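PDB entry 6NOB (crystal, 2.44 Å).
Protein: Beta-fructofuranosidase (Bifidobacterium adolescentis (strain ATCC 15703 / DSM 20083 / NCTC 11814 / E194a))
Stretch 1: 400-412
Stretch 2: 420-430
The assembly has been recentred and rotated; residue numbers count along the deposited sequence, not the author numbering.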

# COMPACT_ATOMS: atom_id res chain seq x y z
N GLY A 400 5.15 -3.94 -20.94
CA GLY A 400 5.10 -2.53 -20.65
C GLY A 400 4.69 -2.16 -19.24
O GLY A 400 4.55 -0.97 -18.94
N ARG A 401 4.51 -3.15 -18.36
CA ARG A 401 4.05 -2.88 -17.00
C ARG A 401 5.22 -2.45 -16.12
O ARG A 401 6.24 -3.15 -16.03
CB ARG A 401 3.36 -4.12 -16.42
CG ARG A 401 2.07 -4.49 -17.15
CD ARG A 401 1.51 -5.84 -16.72
NE ARG A 401 2.35 -6.96 -17.13
CZ ARG A 401 1.90 -8.20 -17.33
NH1 ARG A 401 0.62 -8.49 -17.13
NH2 ARG A 401 2.74 -9.16 -17.71
N PHE A 402 5.07 -1.30 -15.47
CA PHE A 402 6.16 -0.64 -14.75
C PHE A 402 6.17 -1.06 -13.29
O PHE A 402 5.14 -1.00 -12.61
CB PHE A 402 6.00 0.88 -14.87
CG PHE A 402 7.11 1.67 -14.23
CD1 PHE A 402 8.42 1.57 -14.69
CD2 PHE A 402 6.84 2.56 -13.20
CE1 PHE A 402 9.43 2.32 -14.12
CE2 PHE A 402 7.85 3.31 -12.62
CZ PHE A 402 9.15 3.19 -13.08
N GLN A 403 7.34 -1.50 -12.81
CA GLN A 403 7.58 -1.84 -11.41
C GLN A 403 6.53 -2.82 -10.88
O GLN A 403 5.81 -2.57 -9.91
CB GLN A 403 7.65 -0.57 -10.55
CG GLN A 403 8.76 0.39 -11.00
CD GLN A 403 9.11 1.46 -9.97
OE1 GLN A 403 10.16 2.09 -10.06
NE2 GLN A 403 8.22 1.68 -9.00
N GLN A 404 6.47 -3.97 -11.55
CA GLN A 404 5.59 -5.05 -11.12
C GLN A 404 6.13 -5.70 -9.86
O GLN A 404 7.33 -5.68 -9.58
CB GLN A 404 5.46 -6.09 -12.23
CG GLN A 404 4.61 -5.64 -13.40
CD GLN A 404 3.13 -5.79 -13.11
OE1 GLN A 404 2.53 -4.97 -12.42
NE2 GLN A 404 2.53 -6.86 -13.64
N VAL A 405 5.22 -6.29 -9.09
CA VAL A 405 5.56 -7.02 -7.87
C VAL A 405 5.62 -8.50 -8.22
O VAL A 405 4.65 -9.07 -8.73
CB VAL A 405 4.54 -6.75 -6.76
CG1 VAL A 405 4.79 -7.67 -5.57
CG2 VAL A 405 4.59 -5.29 -6.33
N ARG A 406 6.77 -9.13 -7.94
CA ARG A 406 7.01 -10.52 -8.30
C ARG A 406 6.96 -11.40 -7.06
O ARG A 406 7.45 -11.02 -5.99
CB ARG A 406 8.37 -10.67 -8.99
CG ARG A 406 8.59 -12.01 -9.66
CD ARG A 406 9.54 -11.90 -10.85
NE ARG A 406 9.43 -13.06 -11.73
CZ ARG A 406 8.54 -13.17 -12.72
NH1 ARG A 406 7.69 -12.18 -12.95
NH2 ARG A 406 8.50 -14.26 -13.46
N TRP A 407 6.39 -12.59 -7.21
CA TRP A 407 6.45 -13.62 -6.17
C TRP A 407 7.34 -14.77 -6.63
O TRP A 407 7.42 -15.08 -7.83
CB TRP A 407 5.06 -14.15 -5.79
CG TRP A 407 4.27 -14.80 -6.90
CD1 TRP A 407 3.28 -14.23 -7.65
CD2 TRP A 407 4.39 -16.16 -7.36
NE1 TRP A 407 2.78 -15.14 -8.55
CE2 TRP A 407 3.44 -16.33 -8.40
CE3 TRP A 407 5.20 -17.24 -7.01
CZ2 TRP A 407 3.29 -17.54 -9.08
CZ3 TRP A 407 5.05 -18.44 -7.69
CH2 TRP A 407 4.10 -18.58 -8.72
N TYR A 408 8.01 -15.39 -5.67
CA TYR A 408 8.92 -16.50 -5.92
C TYR A 408 8.63 -17.60 -4.91
O TYR A 408 8.68 -17.34 -3.70
CB TYR A 408 10.39 -16.07 -5.82
CG TYR A 408 10.73 -14.73 -6.43
CD1 TYR A 408 10.38 -13.54 -5.79
CD2 TYR A 408 11.44 -14.65 -7.62
CE1 TYR A 408 10.71 -12.32 -6.34
CE2 TYR A 408 11.77 -13.43 -8.18
CZ TYR A 408 11.40 -12.26 -7.54
OH TYR A 408 11.72 -11.04 -8.08
N ALA A 409 8.33 -18.80 -5.38
CA ALA A 409 7.95 -19.91 -4.52
C ALA A 409 8.95 -21.05 -4.65
O ALA A 409 9.41 -21.37 -5.75
CB ALA A 409 6.54 -20.41 -4.86
N GLY A 410 9.28 -21.67 -3.52
CA GLY A 410 10.23 -22.76 -3.53
C GLY A 410 10.53 -23.26 -2.14
O GLY A 410 9.72 -23.09 -1.22
N ASP A 411 11.69 -23.88 -1.99
CA ASP A 411 12.13 -24.47 -0.73
C ASP A 411 13.29 -23.66 -0.16
O ASP A 411 14.27 -23.41 -0.86
CB ASP A 411 12.55 -25.93 -0.92
CG ASP A 411 11.52 -26.73 -1.69
OD1 ASP A 411 10.31 -26.49 -1.50
OD2 ASP A 411 11.93 -27.61 -2.48
N LEU A 412 13.16 -23.26 1.10
CA LEU A 412 14.26 -22.66 1.84
C LEU A 412 15.27 -23.74 2.20
O LEU A 412 14.96 -24.64 2.98
CB LEU A 412 13.73 -21.97 3.09
CG LEU A 412 14.31 -20.62 3.49
CD1 LEU A 412 14.27 -19.65 2.33
CD2 LEU A 412 13.52 -20.07 4.67
N LYS A 420 18.99 -19.94 1.65
CA LYS A 420 18.73 -19.56 0.27
C LYS A 420 17.39 -20.11 -0.16
O LYS A 420 17.05 -21.26 0.13
CB LYS A 420 19.83 -20.07 -0.67
CG LYS A 420 21.25 -19.69 -0.26
CD LYS A 420 21.52 -18.20 -0.45
CE LYS A 420 22.93 -17.84 0.01
NZ LYS A 420 23.13 -16.37 0.10
N LEU A 421 16.61 -19.29 -0.86
CA LEU A 421 15.35 -19.74 -1.44
C LEU A 421 15.64 -20.42 -2.77
O LEU A 421 16.06 -19.77 -3.74
CB LEU A 421 14.38 -18.58 -1.63
CG LEU A 421 13.12 -18.94 -2.40
CD1 LEU A 421 12.29 -19.97 -1.64
CD2 LEU A 421 12.29 -17.71 -2.72
N ASP A 422 15.43 -21.74 -2.83
CA ASP A 422 15.54 -22.49 -4.07
C ASP A 422 14.27 -22.24 -4.88
O ASP A 422 13.23 -22.85 -4.63
CB ASP A 422 15.75 -23.97 -3.79
CG ASP A 422 15.93 -24.80 -5.05
OD1 ASP A 422 16.13 -24.21 -6.13
OD2 ASP A 422 15.87 -26.05 -4.96
N VAL A 423 14.35 -21.31 -5.84
CA VAL A 423 13.17 -20.90 -6.58
C VAL A 423 12.73 -22.03 -7.50
O VAL A 423 13.49 -22.48 -8.36
CB VAL A 423 13.44 -19.62 -7.38
CG1 VAL A 423 12.18 -19.18 -8.12
CG2 VAL A 423 13.94 -18.51 -6.46
N LYS A 424 11.48 -22.47 -7.33
CA LYS A 424 10.87 -23.43 -8.24
C LYS A 424 9.92 -22.78 -9.24
O LYS A 424 9.65 -23.38 -10.29
CB LYS A 424 10.10 -24.51 -7.46
CG LYS A 424 10.93 -25.27 -6.44
CD LYS A 424 12.05 -26.06 -7.09
CE LYS A 424 12.66 -27.05 -6.10
NZ LYS A 424 13.75 -27.85 -6.71
N ALA A 425 9.41 -21.59 -8.94
CA ALA A 425 8.49 -20.89 -9.83
C ALA A 425 8.47 -19.42 -9.46
O ALA A 425 8.76 -19.04 -8.33
CB ALA A 425 7.08 -21.49 -9.77
N SER A 426 8.11 -18.59 -10.44
CA SER A 426 7.99 -17.16 -10.23
C SER A 426 6.99 -16.59 -11.23
O SER A 426 6.82 -17.12 -12.33
CB SER A 426 9.35 -16.45 -10.38
OG SER A 426 9.51 -15.89 -11.67
N ASP A 427 6.32 -15.51 -10.83
CA ASP A 427 5.35 -14.83 -11.68
C ASP A 427 4.95 -13.53 -11.00
O ASP A 427 5.38 -13.23 -9.88
CB ASP A 427 4.12 -15.70 -11.96
CG ASP A 427 3.56 -15.49 -13.35
OD1 ASP A 427 3.63 -14.34 -13.84
OD2 ASP A 427 3.07 -16.46 -13.95
N TRP A 428 4.10 -12.75 -11.68
CA TRP A 428 3.60 -11.50 -11.14
C TRP A 428 2.43 -11.74 -10.19
O TRP A 428 1.61 -12.63 -10.41
CB TRP A 428 3.16 -10.56 -12.27
CG TRP A 428 4.22 -10.21 -13.28
CD1 TRP A 428 4.12 -10.31 -14.64
CD2 TRP A 428 5.54 -9.71 -13.01
NE1 TRP A 428 5.29 -9.89 -15.23
CE2 TRP A 428 6.18 -9.52 -14.25
CE3 TRP A 428 6.24 -9.40 -11.84
CZ2 TRP A 428 7.48 -9.04 -14.36
CZ3 TRP A 428 7.54 -8.92 -11.95
CH2 TRP A 428 8.14 -8.75 -13.20
N CYS A 429 2.36 -10.92 -9.14
CA CYS A 429 1.21 -10.97 -8.23
C CYS A 429 -0.05 -10.40 -8.86
O CYS A 429 -1.16 -10.80 -8.49
CB CYS A 429 1.51 -10.20 -6.94
SG CYS A 429 2.84 -10.86 -5.91
N ASP A 430 0.10 -9.47 -9.80
CA ASP A 430 -1.03 -8.73 -10.36
C ASP A 430 -0.70 -8.35 -11.79
O ASP A 430 0.29 -7.65 -12.02
CB ASP A 430 -1.34 -7.49 -9.52
CG ASP A 430 -2.69 -6.89 -9.83
OD1 ASP A 430 -2.86 -6.33 -10.94
OD2 ASP A 430 -3.59 -6.99 -8.97
O HOH W 1 5.84 -10.40 -17.88
O HOH W 2 2.50 -8.03 -9.86
O HOH W 3 6.20 -13.58 -14.83
O HOH W 4 14.98 -28.05 -3.02

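Strands 405-412 and 420-428 of the beta-fructofuranosidase run antiparallel; the two stretches bury 1164 Å² between them, both sides summed. Backbone pairs lace them together: W407 N to D427 O (2.9 Å), A409 N to A425 O (3.0 Å) and D422 N to D411 O (2.8 Å); beyond the strand, C429 N reaches V405 O (3.0 Å). A beta bulge shifts the register between A409 and G410, and A409 O accepts from both K424 N (2.8 Å) and A425 N (3.2 Å). Glycine fits here because a CB on G410 would point toward the opposite strand and lie 1.8 Å from D422 O; without one, G410 CA sits 3.2 Å from D422 O.

The largest bump is W428, whose indole is held from both faces. Q404 CB packs 3.5 Å from the centroid of the six-membered ring, while on the opposite face R406 CZ lies 4.3 Å from that centroid, 4° off the normal, a cation-pi contact. The extended R406 side chain also gives a weak hydrogen bond from NE to S426 OG (2.8 Å). From CB, the Q404 side chain bends away from the indole, and its NE2 donates to D430 O (2.9 Å). Water 1 accepts from W428 NE1 (2.8 Å) and, weakly, from R401 NH2 (3.3 Å).

W407, in the p rotamer, lies over the backbone of the partner strand: D427 O and S426 CA meet one ring face, CZ3 lies 4.2 Å from A425 CB, and C429 SG fills the space beside the edge, 3.8 Å from CD1. V405 CG1 also touches C429 SG (3.8 Å). On the other face of the sheet, L421 CD2 packs against Y408 CB (4.0 Å), and L412 CD1 approaches L421 CB (4.1 Å). Near the more open end, water 4 donates to D411 OD2 (3.1 Å) and D422 OD2 (2.9 Å), joining two acidic groups.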